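Local structure of uncharacterized protein Atu2773 (Agrobacterium tumefaciens, 2QV5) at residues A[27-39]-A[207-219]. The protein is of unknown function but belongs to the divergent polysaccharide deacetylase family, which suggests a relationship to enzymes that remove acyl groups from carbohydrates. Sequence-based numbering, arbitrary orientation.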
loop_
_atom_site.group_PDB
_atom_site.type_symbol
_atom_site.label_atom_id
_atom_site.label_comp_id
_atom_site.label_asym_id
_atom_site.label_seq_id
_atom_site.Cartn_x
_atom_site.Cartn_y
_atom_site.Cartn_z
ATOM N N ALA A 27 -8.914 -19.372 -8.352
ATOM C CA ALA A 27 -9.370 -20.537 -7.595
ATOM C C ALA A 27 -9.687 -20.248 -6.130
ATOM O O ALA A 27 -9.102 -19.355 -5.499
ATOM C CB ALA A 27 -8.347 -21.673 -7.705
ATOM N N ARG A 28 -10.633 -21.020 -5.603
ATOM C CA ARG A 28 -11.008 -20.955 -4.196
ATOM C C ARG A 28 -9.838 -21.376 -3.311
ATOM O O ARG A 28 -9.033 -22.229 -3.692
ATOM C CB ARG A 28 -12.214 -21.858 -3.927
ATOM C CG ARG A 28 -13.513 -21.377 -4.571
ATOM C CD ARG A 28 -14.728 -22.144 -4.041
ATOM N NE ARG A 28 -14.822 -22.084 -2.580
ATOM C CZ ARG A 28 -15.418 -21.110 -1.892
ATOM N NH1 ARG A 28 -15.993 -20.089 -2.520
ATOM N NH2 ARG A 28 -15.442 -21.158 -0.563
ATOM N N GLY A 29 -9.743 -20.759 -2.141
ATOM C CA GLY A 29 -8.721 -21.112 -1.151
ATOM C C GLY A 29 -8.247 -19.902 -0.375
ATOM O O GLY A 29 -8.629 -18.775 -0.686
ATOM N N THR A 30 -7.401 -20.139 0.622
ATOM C CA THR A 30 -6.841 -19.073 1.464
ATOM C C THR A 30 -5.957 -18.146 0.615
ATOM O O THR A 30 -5.130 -18.617 -0.162
ATOM C CB THR A 30 -5.989 -19.687 2.619
ATOM O OG1 THR A 30 -6.810 -20.519 3.454
ATOM C CG2 THR A 30 -5.325 -18.615 3.465
ATOM N N ARG A 31 -6.141 -16.832 0.740
ATOM C CA ARG A 31 -5.309 -15.895 -0.016
ATOM C C ARG A 31 -4.668 -14.890 0.918
ATOM O O ARG A 31 -5.257 -14.528 1.937
ATOM C CB ARG A 31 -6.138 -15.145 -1.056
ATOM C CG ARG A 31 -6.712 -15.983 -2.176
ATOM C CD ARG A 31 -7.538 -15.116 -3.109
ATOM N NE ARG A 31 -8.740 -14.592 -2.449
ATOM C CZ ARG A 31 -9.507 -13.618 -2.940
ATOM N NH1 ARG A 31 -9.215 -13.057 -4.100
ATOM N NH2 ARG A 31 -10.562 -13.190 -2.264
ATOM N N VAL A 32 -3.463 -14.443 0.569
ATOM C CA VAL A 32 -2.734 -13.475 1.390
ATOM C C VAL A 32 -2.153 -12.414 0.457
ATOM O O VAL A 32 -1.607 -12.768 -0.582
ATOM C CB VAL A 32 -1.579 -14.179 2.184
ATOM C CG1 VAL A 32 -0.516 -13.195 2.654
ATOM C CG2 VAL A 32 -2.121 -14.961 3.394
ATOM N N ALA A 33 -2.291 -11.131 0.800
ATOM C CA ALA A 33 -1.503 -10.073 0.146
ATOM C C ALA A 33 -0.484 -9.562 1.151
ATOM O O ALA A 33 -0.762 -9.504 2.345
ATOM C CB ALA A 33 -2.379 -8.918 -0.349
ATOM N N ILE A 34 0.712 -9.242 0.673
ATOM C CA ILE A 34 1.752 -8.650 1.529
ATOM C C ILE A 34 2.273 -7.437 0.790
ATOM O O ILE A 34 2.642 -7.547 -0.381
ATOM C CB ILE A 34 2.936 -9.619 1.829
ATOM C CG1 ILE A 34 2.496 -10.787 2.719
ATOM C CG2 ILE A 34 4.104 -8.858 2.510
ATOM C CD1 ILE A 34 3.352 -12.039 2.558
ATOM N N VAL A 35 2.255 -6.286 1.459
ATOM C CA VAL A 35 2.832 -5.073 0.927
ATOM C C VAL A 35 4.165 -4.774 1.614
ATOM O O VAL A 35 4.250 -4.692 2.848
ATOM C CB VAL A 35 1.872 -3.867 1.091
ATOM C CG1 VAL A 35 2.417 -2.621 0.390
ATOM C CG2 VAL A 35 0.499 -4.213 0.575
ATOM N N VAL A 36 5.210 -4.624 0.810
ATOM C CA VAL A 36 6.473 -4.125 1.322
ATOM C C VAL A 36 6.606 -2.697 0.806
ATOM O O VAL A 36 6.718 -2.465 -0.402
ATOM C CB VAL A 36 7.684 -5.007 0.922
ATOM C CG1 VAL A 36 8.990 -4.384 1.444
ATOM C CG2 VAL A 36 7.528 -6.415 1.479
ATOM N N GLY A 37 6.572 -1.743 1.729
ATOM C CA GLY A 37 6.574 -0.341 1.355
ATOM C C GLY A 37 7.915 0.340 1.547
ATOM O O GLY A 37 8.901 -0.291 1.944
ATOM N N GLY A 38 7.954 1.632 1.249
ATOM C CA GLY A 38 9.178 2.410 1.413
ATOM C C GLY A 38 10.107 2.417 0.208
ATOM O O GLY A 38 11.209 2.950 0.299
ATOM N N LEU A 39 9.674 1.851 -0.922
ATOM C CA LEU A 39 10.515 1.855 -2.135
ATOM C C LEU A 39 10.826 3.256 -2.622
ATOM O O LEU A 39 9.954 4.133 -2.609
ATOM C CB LEU A 39 9.915 1.003 -3.266
ATOM C CG LEU A 39 10.365 -0.455 -3.180
ATOM C CD1 LEU A 39 9.514 -1.265 -2.234
ATOM C CD2 LEU A 39 10.355 -1.069 -4.547
ATOM N N ALA A 207 -5.667 -15.152 7.810
ATOM C CA ALA A 207 -6.010 -15.539 6.441
ATOM C C ALA A 207 -6.785 -16.848 6.373
ATOM O O ALA A 207 -7.763 -16.927 5.656
ATOM C CB ALA A 207 -4.761 -15.644 5.588
ATOM N N ARG A 208 -6.349 -17.872 7.111
ATOM C CA ARG A 208 -7.019 -19.170 7.042
ATOM C C ARG A 208 -8.452 -19.075 7.569
ATOM O O ARG A 208 -9.376 -19.608 6.948
ATOM C CB ARG A 208 -6.228 -20.268 7.765
ATOM C CG ARG A 208 -6.752 -21.667 7.469
ATOM C CD ARG A 208 -5.792 -22.766 7.891
ATOM N NE ARG A 208 -4.664 -22.876 6.970
ATOM C CZ ARG A 208 -3.402 -22.612 7.287
ATOM N NH1 ARG A 208 -3.086 -22.239 8.520
ATOM N NH2 ARG A 208 -2.449 -22.749 6.373
ATOM N N ARG A 209 -8.633 -18.367 8.680
ATOM C CA ARG A 209 -9.951 -18.190 9.297
ATOM C C ARG A 209 -10.884 -17.287 8.479
ATOM O O ARG A 209 -12.050 -17.618 8.276
ATOM C CB ARG A 209 -9.785 -17.664 10.728
ATOM C CG ARG A 209 -11.111 -17.356 11.442
ATOM C CD ARG A 209 -10.920 -17.024 12.902
ATOM N NE ARG A 209 -10.485 -18.183 13.670
ATOM C CZ ARG A 209 -11.299 -19.057 14.267
ATOM N NH1 ARG A 209 -12.616 -18.923 14.207
ATOM N NH2 ARG A 209 -10.781 -20.071 14.944
ATOM N N ASN A 210 -10.367 -16.154 8.000
ATOM C CA ASN A 210 -11.188 -15.195 7.261
ATOM C C ASN A 210 -11.321 -15.501 5.762
ATOM O O ASN A 210 -12.209 -14.968 5.087
ATOM C CB ASN A 210 -10.673 -13.757 7.482
ATOM C CG ASN A 210 -10.868 -13.270 8.919
ATOM O OD1 ASN A 210 -11.476 -13.944 9.744
ATOM N ND2 ASN A 210 -10.353 -12.082 9.215
ATOM N N GLY A 211 -10.459 -16.376 5.246
ATOM C CA GLY A 211 -10.397 -16.616 3.808
ATOM C C GLY A 211 -9.306 -15.779 3.160
ATOM O O GLY A 211 -8.662 -16.231 2.218
ATOM N N GLN A 212 -9.085 -14.567 3.680
ATOM C CA GLN A 212 -8.061 -13.649 3.160
ATOM C C GLN A 212 -7.510 -12.736 4.256
ATOM O O GLN A 212 -8.187 -12.487 5.261
ATOM C CB GLN A 212 -8.614 -12.805 1.997
ATOM C CG GLN A 212 -9.784 -11.877 2.371
ATOM C CD GLN A 212 -10.393 -11.140 1.184
ATOM O OE1 GLN A 212 -10.873 -11.759 0.235
ATOM N NE2 GLN A 212 -10.403 -9.808 1.251
ATOM N N ALA A 213 -6.286 -12.252 4.051
ATOM C CA ALA A 213 -5.682 -11.235 4.912
ATOM C C ALA A 213 -4.555 -10.469 4.220
ATOM O O ALA A 213 -3.945 -10.961 3.272
ATOM C CB ALA A 213 -5.164 -11.853 6.211
ATOM N N ILE A 214 -4.277 -9.269 4.734
ATOM C CA ILE A 214 -3.249 -8.369 4.206
ATOM C C ILE A 214 -2.233 -8.071 5.301
ATOM O O ILE A 214 -2.608 -7.673 6.406
ATOM C CB ILE A 214 -3.851 -7.030 3.706
ATOM C CG1 ILE A 214 -4.851 -7.253 2.558
ATOM C CG2 ILE A 214 -2.726 -6.054 3.281
ATOM C CD1 ILE A 214 -5.744 -6.039 2.246
ATOM N N GLY A 215 -0.953 -8.298 5.001
ATOM C CA GLY A 215 0.144 -7.896 5.870
ATOM C C GLY A 215 0.914 -6.748 5.251
ATOM O O GLY A 215 0.999 -6.642 4.026
ATOM N N VAL A 216 1.444 -5.862 6.090
ATOM C CA VAL A 216 2.257 -4.750 5.602
ATOM C C VAL A 216 3.637 -4.767 6.275
ATOM O O VAL A 216 3.772 -5.196 7.421
ATOM C CB VAL A 216 1.569 -3.364 5.777
ATOM C CG1 VAL A 216 0.377 -3.221 4.843
ATOM C CG2 VAL A 216 1.137 -3.126 7.219
ATOM N N ALA A 217 4.648 -4.352 5.524
ATOM C CA ALA A 217 6.011 -4.214 6.024
ATOM C C ALA A 217 6.716 -3.081 5.270
ATOM O O ALA A 217 6.190 -2.567 4.276
ATOM C CB ALA A 217 6.763 -5.511 5.852
ATOM N N SER A 218 7.875 -2.671 5.781
ATOM C CA SER A 218 8.752 -1.712 5.115
ATOM C C SER A 218 9.916 -2.478 4.539
ATOM O O SER A 218 10.126 -3.639 4.905
ATOM C CB SER A 218 9.258 -0.672 6.115
ATOM O OG SER A 218 8.194 0.146 6.544
ATOM N N ALA A 219 10.676 -1.844 3.642
ATOM C CA ALA A 219 11.809 -2.496 2.972
ATOM C C ALA A 219 13.104 -2.507 3.806
ATOM O O ALA A 219 14.160 -2.074 3.341
ATOM C CB ALA A 219 12.050 -1.871 1.587
HETATM O O HOH W 1 -9.707 -16.181 -0.200
HETATM O O HOH W 2 -9.196 -19.779 4.411
#
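The carbonyl oxygen of Gly-211 is gripped twice: its O accepts the backbone N of Arg-31 at 3.0 Å and a hydrogen from a water whose O is 2.6 Å away. The same water donates to Gly-29 O and accepts from Arg-31 NE in the plane of the guanidinium, tying Gly-29 and Arg-31 to the turn at Gly-211. Gly-211 leaves helix 193-210 with positive phi, a conformation in which any side chain would be jammed against the preceding carbonyl; glycine fits. On the side of the sheet that carries Arg-31, Gln-212 points the same way, and its OE1 comes within 2.9 Å of Arg-31 NH2, the amide and guanidinium planes turned 72° apart, while its NE2 bonds Leu-247 O.

From here strands 30-39 and 212-218 run parallel. Every second residue of the first, Arg-31, Ala-33, Val-35 and Gly-37, bonds to the residues before and after its bridge partner. Ala-33, for instance, gives its N to Ala-213 O and receives Gly-215 N; the bond from Gly-37 N to Ala-217 O is shorter, 2.7 Å.

The small methyl of Ala-207, in the last turn of helix 193-210, suits a tight spot: Ala-207 CB lies 3.5 Å from Val-32 CG2 and also meets Thr-30 CG2. Thr-30 OG1, anti to the carbonyl carbon (chi1 -61°), turns toward Arg-208, where a second water links it to Arg-208 O. At the far end Val-36 CG1 lies 4.0 Å from Ala-219 CB.

Both strands belong to a parallel sheet, consistent with the (beta/alpha) barrel-like fold of polysaccharide deacetylases; 30-39 also pairs with 58-62 and 239-241, and 212-218 with 180-186. Helices 193-210 and 221-233 cover the Val-32, Ile-34 and Ala-217 side, and helix 244-247 the Ala-33, Val-35 and Ile-214 side.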